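Local coordinates for protein uracil-DNA glycosylase (Epstein-Barr virus, PDB 6LYJ) that belongs to the uracil-DNA glycosylase superfamily and has the alpha/beta fold of that family, with a central four-stranded parallel sheet flanked by helices, at residues H173-L178 against G195-L200; I83-L88 against N241-K246; M70-A75 against A168-H173. All blocks are in the same frame, centred on the assembly; numbering follows the deposited sequence.

Interactions 1 and 3 share helix 167-181, and His173 belongs to both; their centres lie about 12 Å apart. A salt bridge joins them, from Lys197 NZ to Asp172 OD1 at 2.8 Å. Interaction 2 sits at the start of strand 85-89, an inner strand of the parallel sheet, with its centre about 15 Å from that of interaction 1. These two meet by packing: Leu88 CD1 lies 3.6 Å from Ile175 CD1, and Ile83 CD1 lies 3.6 Å from Leu178 CD2. Interactions 2 and 3 do not touch; their nearest atoms are about 7 Å apart. Along the chain, interaction 1 is nested inside the loop that interaction 2 closes.

Interaction 1. Residues H173-L178 against G195-L200; sequences HVISLL and GDKASL
Ile175 and Leu200 form the apolar half of this contact, where helix 167-181 meets the turn that follows helix 191-195. Their side chains cross at about a right angle. The CG2 branch of Ile175 lies 4.0 Å from Leu200 CB. The other branch reaches further along: Ile175 CD1 comes to 4.2 Å from Lys197 CG. Ile175 is buried, and Leu88 of strand 85-89 and Leu148 of strand 145-149 also pack on it.

The solvent side lies at Ser176, which is partly exposed and where a water enters. Its OG stands 3.7 Å from Leu200 CD2, a plain van der Waals approach. With OG beside the backbone N (chi1 -66°), the hydroxyl also hydrogen-bonds to Asp172 O, one turn back in the helix. The water lies 2.8 Å from Ser176 OG and donates to Leu200 O at 2.7 Å.

Lys197 bends at chi2 (-57°), and its amine leaves the contact to form a salt bridge with Asp172. Between the segments themselves the direct contacts are van der Waals, and the polar link runs through one water. The contact therefore rests on shape and burial, with the charged tie supplied by Asp172, just before 173-178.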
loop_
_atom_site.group_PDB
_atom_site.type_symbol
_atom_site.label_atom_id
_atom_site.label_comp_id
_atom_site.label_asym_id
_atom_site.label_seq_id
_atom_site.Cartn_x
_atom_site.Cartn_y
_atom_site.Cartn_z
ATOM N N HIS A 173 -14.409 8.254 7.886
ATOM C CA HIS A 173 -15.719 8.846 7.638
ATOM C C HIS A 173 -16.089 8.740 6.162
ATOM O O HIS A 173 -17.244 8.453 5.823
ATOM C CB HIS A 173 -15.727 10.301 8.110
ATOM C CG HIS A 173 -17.056 10.982 7.975
ATOM N ND1 HIS A 173 -18.129 10.690 8.790
ATOM C CD2 HIS A 173 -17.475 11.962 7.141
ATOM C CE1 HIS A 173 -19.156 11.449 8.451
ATOM N NE2 HIS A 173 -18.784 12.231 7.454
ATOM N N VAL A 174 -15.116 8.964 5.272
ATOM C CA VAL A 174 -15.349 8.816 3.836
ATOM C C VAL A 174 -15.816 7.400 3.507
ATOM O O VAL A 174 -16.759 7.206 2.731
ATOM C CB VAL A 174 -14.082 9.183 3.042
ATOM C CG1 VAL A 174 -14.220 8.735 1.592
ATOM C CG2 VAL A 174 -13.828 10.682 3.110
ATOM N N ILE A 175 -15.150 6.392 4.075
ATOM C CA ILE A 175 -15.545 5.003 3.825
ATOM C C ILE A 175 -16.973 4.767 4.305
ATOM O O ILE A 175 -17.797 4.156 3.605
ATOM C CB ILE A 175 -14.550 4.036 4.493
ATOM C CG1 ILE A 175 -13.173 4.150 3.830
ATOM C CG2 ILE A 175 -15.069 2.596 4.440
ATOM C CD1 ILE A 175 -12.044 3.482 4.618
ATOM N N SER A 176 -17.276 5.234 5.520
ATOM C CA SER A 176 -18.613 5.064 6.080
ATOM C C SER A 176 -19.663 5.698 5.179
ATOM O O SER A 176 -20.718 5.106 4.916
ATOM C CB SER A 176 -18.674 5.672 7.482
ATOM O OG SER A 176 -17.851 4.956 8.389
ATOM N N LEU A 177 -19.380 6.899 4.682
ATOM C CA LEU A 177 -20.351 7.605 3.858
ATOM C C LEU A 177 -20.491 6.953 2.490
ATOM O O LEU A 177 -21.583 6.934 1.923
ATOM C CB LEU A 177 -19.969 9.079 3.736
ATOM C CG LEU A 177 -20.777 9.978 4.678
ATOM C CD1 LEU A 177 -20.727 9.459 6.108
ATOM C CD2 LEU A 177 -20.277 11.401 4.620
ATOM N N LEU A 178 -19.401 6.424 1.935
ATOM C CA LEU A 178 -19.517 5.677 0.684
ATOM C C LEU A 178 -20.429 4.473 0.868
ATOM O O LEU A 178 -21.309 4.210 0.039
ATOM C CB LEU A 178 -18.135 5.238 0.198
ATOM C CG LEU A 178 -17.199 6.327 -0.333
ATOM C CD1 LEU A 178 -15.783 5.800 -0.392
ATOM C CD2 LEU A 178 -17.652 6.804 -1.711
ATOM N N GLY A 195 -8.068 -4.497 6.091
ATOM C CA GLY A 195 -9.113 -5.374 6.592
ATOM C C GLY A 195 -9.794 -4.829 7.830
ATOM O O GLY A 195 -10.970 -5.113 8.072
ATOM N N ASP A 196 -9.073 -4.030 8.621
ATOM C CA ASP A 196 -9.674 -3.443 9.815
ATOM C C ASP A 196 -10.823 -2.496 9.480
ATOM O O ASP A 196 -11.629 -2.184 10.362
ATOM C CB ASP A 196 -8.620 -2.696 10.631
ATOM C CG ASP A 196 -9.086 -2.396 12.048
ATOM O OD1 ASP A 196 -9.659 -3.306 12.686
ATOM O OD2 ASP A 196 -8.894 -1.254 12.518
ATOM N N LYS A 197 -10.917 -2.035 8.231
ATOM C CA LYS A 197 -11.954 -1.093 7.828
ATOM C C LYS A 197 -13.264 -1.778 7.462
ATOM O O LYS A 197 -14.259 -1.082 7.225
ATOM C CB LYS A 197 -11.477 -0.261 6.632
ATOM C CG LYS A 197 -10.171 0.469 6.861
ATOM C CD LYS A 197 -10.257 1.370 8.078
ATOM C CE LYS A 197 -8.888 1.897 8.465
ATOM N NZ LYS A 197 -8.977 2.755 9.669
ATOM N N ALA A 198 -13.279 -3.114 7.411
ATOM C CA ALA A 198 -14.468 -3.848 6.983
ATOM C C ALA A 198 -15.677 -3.526 7.852
ATOM O O ALA A 198 -16.808 -3.453 7.355
ATOM C CB ALA A 198 -14.185 -5.352 7.003
ATOM N N SER A 199 -15.459 -3.330 9.154
ATOM C CA SER A 199 -16.552 -3.048 10.073
ATOM C C SER A 199 -17.219 -1.704 9.808
ATOM O O SER A 199 -18.275 -1.433 10.389
ATOM C CB SER A 199 -16.041 -3.108 11.513
ATOM O OG SER A 199 -15.047 -2.120 11.735
ATOM N N LEU A 200 -16.628 -0.858 8.962
ATOM C CA LEU A 200 -17.263 0.383 8.541
ATOM C C LEU A 200 -18.258 0.190 7.405
ATOM O O LEU A 200 -19.048 1.101 7.137
ATOM C CB LEU A 200 -16.202 1.398 8.100
ATOM C CG LEU A 200 -15.161 1.842 9.129
ATOM C CD1 LEU A 200 -14.122 2.752 8.484
ATOM C CD2 LEU A 200 -15.840 2.550 10.285
HETATM O O HOH W 1 -19.760 3.010 8.966
#

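Interaction 2. Residues I83-L88 against N241-K246; sequences IKVVIL and NFLREK
Leu243 sets its CG beside the backbone N and anti to the carbonyl carbon (chi1 -64°), which points CG toward the start of strand 85-89; with chi2 at 179° the two methyls branch from it there. Lys84 has the same kind of first torsion (chi1 -63°), and its chain is extended beyond CG. Its CB is the part that meets the leucine; the rest of the chain leads away from the helix segment.

Both methyls of Leu243 rest on Lys84 CB. CD2 makes the closest approach, 3.7 Å from Lys84 CB, and it also lies 3.9 Å from the backbone oxygen Lys84 O. CD1 touches two residues in a row. It is 4.0 Å from Lys84 CB and 4.3 Å from Val85 CG2, so it spans the last loop residue and the first residue of the strand.

In the fold, strand 85-89 is an inner strand of the parallel sheet, between 145-149 and 186-190. Backbone bonds of Lys84, just ahead of the strand, to Gly144 and Val186 tie the chain to both neighbours. Helix 235-245 is the last helix of the chain, so the contact joins a central strand to the C-terminal part of the protein. Ile251 also packs on Leu243.

The amine of Lys84 lies beyond the contact, where NZ hydrogen-bonds to Gly249 O. On the helix, Arg244 NH1 bonds back to Asn241 OD1 at 2.7 Å. The bond is bent, with an N-H...O angle of 139°, and the donor sits above the carbonyl plane. The other guanidinium nitrogen, Arg244 NH2, forms a salt bridge with Glu250.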
loop_
_atom_site.group_PDB
_atom_site.type_symbol
_atom_site.label_atom_id
_atom_site.label_comp_id
_atom_site.label_asym_id
_atom_site.label_seq_id
_atom_site.Cartn_x
_atom_site.Cartn_y
_atom_site.Cartn_z
ATOM N N ILE A 83 -19.067 6.110 -8.029
ATOM C CA ILE A 83 -18.050 5.185 -7.539
ATOM C C ILE A 83 -18.621 3.775 -7.489
ATOM O O ILE A 83 -19.733 3.553 -6.991
ATOM C CB ILE A 83 -17.524 5.637 -6.169
ATOM C CG1 ILE A 83 -16.717 6.930 -6.329
ATOM C CG2 ILE A 83 -16.702 4.530 -5.512
ATOM C CD1 ILE A 83 -16.393 7.620 -5.033
ATOM N N LYS A 84 -17.870 2.816 -8.039
ATOM C CA LYS A 84 -18.268 1.417 -8.103
ATOM C C LYS A 84 -17.326 0.478 -7.368
ATOM O O LYS A 84 -17.748 -0.610 -6.973
ATOM C CB LYS A 84 -18.369 0.942 -9.564
ATOM C CG LYS A 84 -19.413 1.655 -10.398
ATOM C CD LYS A 84 -19.213 1.361 -11.880
ATOM C CE LYS A 84 -20.239 2.084 -12.732
ATOM N NZ LYS A 84 -20.049 1.819 -14.188
ATOM N N VAL A 85 -16.055 0.844 -7.224
ATOM C CA VAL A 85 -15.059 0.020 -6.553
ATOM C C VAL A 85 -14.201 0.933 -5.690
ATOM O O VAL A 85 -13.765 1.997 -6.143
ATOM C CB VAL A 85 -14.182 -0.767 -7.550
ATOM C CG1 VAL A 85 -13.171 -1.632 -6.805
ATOM C CG2 VAL A 85 -15.036 -1.630 -8.458
ATOM N N VAL A 86 -13.967 0.523 -4.446
ATOM C CA VAL A 86 -13.080 1.224 -3.526
ATOM C C VAL A 86 -11.918 0.295 -3.205
ATOM O O VAL A 86 -12.129 -0.845 -2.774
ATOM C CB VAL A 86 -13.802 1.662 -2.241
ATOM C CG1 VAL A 86 -12.821 2.346 -1.298
ATOM C CG2 VAL A 86 -14.947 2.607 -2.574
ATOM N N ILE A 87 -10.701 0.771 -3.447
ATOM C CA ILE A 87 -9.476 0.056 -3.114
ATOM C C ILE A 87 -8.735 0.893 -2.081
ATOM O O ILE A 87 -8.452 2.074 -2.324
ATOM C CB ILE A 87 -8.605 -0.182 -4.357
ATOM C CG1 ILE A 87 -9.371 -1.011 -5.393
ATOM C CG2 ILE A 87 -7.309 -0.875 -3.973
ATOM C CD1 ILE A 87 -8.664 -1.143 -6.718
ATOM N N LEU A 88 -8.420 0.289 -0.935
ATOM C CA LEU A 88 -7.776 0.991 0.169
ATOM C C LEU A 88 -6.274 0.739 0.188
ATOM O O LEU A 88 -5.829 -0.414 0.158
ATOM C CB LEU A 88 -8.370 0.567 1.513
ATOM C CG LEU A 88 -9.836 0.907 1.774
ATOM C CD1 LEU A 88 -10.146 0.769 3.253
ATOM C CD2 LEU A 88 -10.154 2.313 1.280
ATOM N N ASN A 241 -18.349 -9.114 -11.794
ATOM C CA ASN A 241 -19.563 -9.922 -11.685
ATOM C C ASN A 241 -20.608 -9.220 -10.827
ATOM O O ASN A 241 -21.795 -9.186 -11.175
ATOM C CB ASN A 241 -19.250 -11.304 -11.108
ATOM C CG ASN A 241 -18.425 -12.158 -12.048
ATOM O OD1 ASN A 241 -18.307 -11.860 -13.238
ATOM N ND2 ASN A 241 -17.866 -13.243 -11.524
ATOM N N PHE A 242 -20.175 -8.651 -9.700
ATOM C CA PHE A 242 -21.096 -7.922 -8.838
ATOM C C PHE A 242 -21.707 -6.743 -9.581
ATOM O O PHE A 242 -22.930 -6.557 -9.578
ATOM C CB PHE A 242 -20.366 -7.458 -7.576
ATOM C CG PHE A 242 -21.208 -6.631 -6.647
ATOM C CD1 PHE A 242 -22.062 -7.240 -5.739
ATOM C CD2 PHE A 242 -21.124 -5.245 -6.656
ATOM C CE1 PHE A 242 -22.832 -6.482 -4.869
ATOM C CE2 PHE A 242 -21.888 -4.483 -5.787
ATOM C CZ PHE A 242 -22.743 -5.103 -4.892
ATOM N N LEU A 243 -20.865 -5.956 -10.258
ATOM C CA LEU A 243 -21.367 -4.783 -10.968
ATOM C C LEU A 243 -22.378 -5.188 -12.035
ATOM O O LEU A 243 -23.408 -4.525 -12.208
ATOM C CB LEU A 243 -20.206 -3.996 -11.580
ATOM C CG LEU A 243 -19.206 -3.386 -10.589
ATOM C CD1 LEU A 243 -18.081 -2.651 -11.315
ATOM C CD2 LEU A 243 -19.917 -2.454 -9.612
ATOM N N ARG A 244 -22.104 -6.276 -12.756
ATOM C CA ARG A 244 -23.044 -6.747 -13.767
ATOM C C ARG A 244 -24.362 -7.165 -13.127
ATOM O O ARG A 244 -25.442 -6.843 -13.636
ATOM C CB ARG A 244 -22.453 -7.917 -14.554
ATOM C CG ARG A 244 -23.381 -8.414 -15.659
ATOM C CD ARG A 244 -22.730 -9.451 -16.571
ATOM N NE ARG A 244 -22.174 -10.582 -15.833
ATOM C CZ ARG A 244 -20.885 -10.756 -15.571
ATOM N NH1 ARG A 244 -20.485 -11.830 -14.903
ATOM N NH2 ARG A 244 -19.997 -9.860 -15.978
ATOM N N GLU A 245 -24.287 -7.881 -12.001
ATOM C CA GLU A 245 -25.493 -8.308 -11.295
ATOM C C GLU A 245 -26.338 -7.116 -10.850
ATOM O O GLU A 245 -27.573 -7.189 -10.854
ATOM C CB GLU A 245 -25.103 -9.177 -10.099
ATOM C CG GLU A 245 -26.241 -9.515 -9.151
ATOM C CD GLU A 245 -25.744 -10.088 -7.837
ATOM O OE1 GLU A 245 -26.348 -9.782 -6.789
ATOM O OE2 GLU A 245 -24.740 -10.834 -7.852
ATOM N N LYS A 246 -25.701 -6.014 -10.465
ATOM C CA LYS A 246 -26.427 -4.843 -9.992
ATOM C C LYS A 246 -26.806 -3.887 -11.120
ATOM O O LYS A 246 -27.327 -2.800 -10.847
ATOM C CB LYS A 246 -25.601 -4.101 -8.938
ATOM C CG LYS A 246 -25.339 -4.901 -7.672
ATOM C CD LYS A 246 -26.631 -5.208 -6.936
ATOM C CE LYS A 246 -26.357 -5.860 -5.588
ATOM N NZ LYS A 246 -27.612 -6.051 -4.806
#

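Interaction 3. Residues M70-A75 against A168-H173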
loop_
_atom_site.group_PDB
_atom_site.type_symbol
_atom_site.label_atom_id
_atom_site.label_comp_id
_atom_site.label_asym_id
_atom_site.label_seq_id
_atom_site.Cartn_x
_atom_site.Cartn_y
_atom_site.Cartn_z
ATOM N N MET A 70 -2.273 17.972 -4.704
ATOM C CA MET A 70 -2.395 16.606 -5.179
ATOM C C MET A 70 -2.893 15.636 -4.119
ATOM O O MET A 70 -3.202 14.489 -4.461
ATOM C CB MET A 70 -1.050 16.104 -5.731
ATOM C CG MET A 70 -0.584 16.824 -6.988
ATOM S SD MET A 70 -1.734 16.642 -8.373
ATOM C CE MET A 70 -1.664 14.867 -8.632
ATOM N N CYS A 71 -2.977 16.044 -2.847
ATOM C CA CYS A 71 -3.368 15.079 -1.825
ATOM C C CYS A 71 -4.836 14.681 -1.927
ATOM O O CYS A 71 -5.223 13.672 -1.329
ATOM C CB CYS A 71 -3.066 15.614 -0.418
ATOM S SG CYS A 71 -4.148 16.925 0.205
ATOM N N MET A 72 -5.653 15.425 -2.678
ATOM C CA MET A 72 -7.035 15.048 -2.956
ATOM C C MET A 72 -7.249 14.617 -4.403
ATOM O O MET A 72 -8.391 14.611 -4.877
ATOM C CB MET A 72 -7.987 16.197 -2.612
ATOM C CG MET A 72 -7.932 16.656 -1.163
ATOM S SD MET A 72 -8.332 15.345 0.014
ATOM C CE MET A 72 -8.150 16.220 1.567
ATOM N N ALA A 73 -6.175 14.286 -5.128
ATOM C CA ALA A 73 -6.334 13.889 -6.526
ATOM C C ALA A 73 -7.258 12.688 -6.669
ATOM O O ALA A 73 -7.997 12.587 -7.656
ATOM C CB ALA A 73 -4.971 13.586 -7.153
ATOM N N TRP A 74 -7.244 11.783 -5.683
ATOM C CA TRP A 74 -8.109 10.607 -5.694
ATOM C C TRP A 74 -9.588 10.954 -5.779
ATOM O O TRP A 74 -10.397 10.083 -6.116
ATOM C CB TRP A 74 -7.871 9.774 -4.435
ATOM C CG TRP A 74 -8.048 10.569 -3.177
ATOM C CD1 TRP A 74 -7.087 11.275 -2.509
ATOM C CD2 TRP A 74 -9.267 10.770 -2.453
ATOM N NE1 TRP A 74 -7.627 11.887 -1.405
ATOM C CE2 TRP A 74 -8.965 11.596 -1.348
ATOM C CE3 TRP A 74 -10.580 10.323 -2.622
ATOM C CZ2 TRP A 74 -9.931 11.986 -0.423
ATOM C CZ3 TRP A 74 -11.537 10.712 -1.698
ATOM C CH2 TRP A 74 -11.208 11.536 -0.615
ATOM N N ALA A 75 -9.964 12.192 -5.473
ATOM C CA ALA A 75 -11.361 12.591 -5.478
ATOM C C ALA A 75 -11.787 13.300 -6.758
ATOM O O ALA A 75 -12.963 13.646 -6.886
ATOM C CB ALA A 75 -11.646 13.493 -4.273
ATOM N N ALA A 168 -6.835 9.576 9.467
ATOM C CA ALA A 168 -7.577 8.328 9.627
ATOM C C ALA A 168 -9.038 8.585 9.982
ATOM O O ALA A 168 -9.934 7.895 9.482
ATOM C CB ALA A 168 -6.912 7.448 10.688
ATOM N N TRP A 169 -9.301 9.581 10.831
ATOM C CA TRP A 169 -10.683 9.973 11.102
ATOM C C TRP A 169 -11.408 10.364 9.818
ATOM O O TRP A 169 -12.539 9.921 9.565
ATOM C CB TRP A 169 -10.708 11.128 12.108
ATOM C CG TRP A 169 -11.964 11.933 12.044
ATOM C CD1 TRP A 169 -13.151 11.652 12.653
ATOM C CD2 TRP A 169 -12.167 13.142 11.305
ATOM N NE1 TRP A 169 -14.080 12.617 12.345
ATOM C CE2 TRP A 169 -13.500 13.542 11.517
ATOM C CE3 TRP A 169 -11.348 13.928 10.484
ATOM C CZ2 TRP A 169 -14.035 14.693 10.939
ATOM C CZ3 TRP A 169 -11.884 15.068 9.909
ATOM C CH2 TRP A 169 -13.212 15.441 10.143
ATOM N N PHE A 170 -10.747 11.151 8.966
ATOM C CA PHE A 170 -11.399 11.643 7.756
ATOM C C PHE A 170 -11.675 10.505 6.782
ATOM O O PHE A 170 -12.784 10.392 6.248
ATOM C CB PHE A 170 -10.549 12.729 7.094
ATOM C CG PHE A 170 -11.064 13.156 5.743
ATOM C CD1 PHE A 170 -12.299 13.776 5.625
ATOM C CD2 PHE A 170 -10.317 12.939 4.594
ATOM C CE1 PHE A 170 -12.788 14.166 4.382
ATOM C CE2 PHE A 170 -10.798 13.334 3.347
ATOM C CZ PHE A 170 -12.032 13.947 3.245
ATOM N N THR A 171 -10.672 9.660 6.520
ATOM C CA THR A 171 -10.873 8.590 5.545
ATOM C C THR A 171 -11.813 7.509 6.073
ATOM O O THR A 171 -12.566 6.919 5.288
ATOM C CB THR A 171 -9.530 7.993 5.108
ATOM O OG1 THR A 171 -8.769 7.578 6.250
ATOM C CG2 THR A 171 -8.734 9.018 4.309
ATOM N N ASP A 172 -11.804 7.239 7.386
ATOM C CA ASP A 172 -12.837 6.395 7.979
ATOM C C ASP A 172 -14.225 6.946 7.678
ATOM O O ASP A 172 -15.136 6.202 7.290
ATOM C CB ASP A 172 -12.639 6.294 9.495
ATOM C CG ASP A 172 -11.603 5.254 9.895
ATOM O OD1 ASP A 172 -11.034 4.579 9.012
ATOM O OD2 ASP A 172 -11.365 5.119 11.112
ATOM N N HIS A 173 -14.409 8.254 7.886
ATOM C CA HIS A 173 -15.719 8.846 7.638
ATOM C C HIS A 173 -16.089 8.740 6.162
ATOM O O HIS A 173 -17.244 8.453 5.823
ATOM C CB HIS A 173 -15.727 10.301 8.110
ATOM C CG HIS A 173 -17.056 10.982 7.975
ATOM N ND1 HIS A 173 -18.129 10.690 8.790
ATOM C CD2 HIS A 173 -17.475 11.962 7.141
ATOM C CE1 HIS A 173 -19.156 11.449 8.451
ATOM N NE2 HIS A 173 -18.784 12.231 7.454
#
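A type I beta turn from Met70 to Ala73 leads into the short 3-10 segment 73-75, and this part of the chain packs against helix 167-181. Phe170 is the helix residue that makes the contact. Its CG is anti to the backbone N (chi1 172°), and the ring extends toward Trp74. The two aromatic groups meet rim to rim: Trp74 CZ2 and Phe170 CE2 are 4.1 Å apart, each near the plane of the other ring. This is an edge contact, without a stacked overlap.

Met72 adds its terminal methyl. Met72 CE reaches the same Phe170 CE2 at 4.3 Å, approaching the ring obliquely. The indole is also tied to its own segment. Trp74 NE1 makes a weak, bent bond of 3.0 Å to Cys71 O, while Ala75 CB lies above one face of the ring, offset toward the rim. All three touching residues are buried, and the contact across the segments is wholly apolar.

Around it, Leu146 and Leu148 of strand 145-149 pack on Trp74, whose ring also meets Trp34 of helix 32-38 edge-to-face. Leu38 of that helix touches Phe170, so helix 32-38 borders both partners, with the edge strand 145-149 beside Trp74.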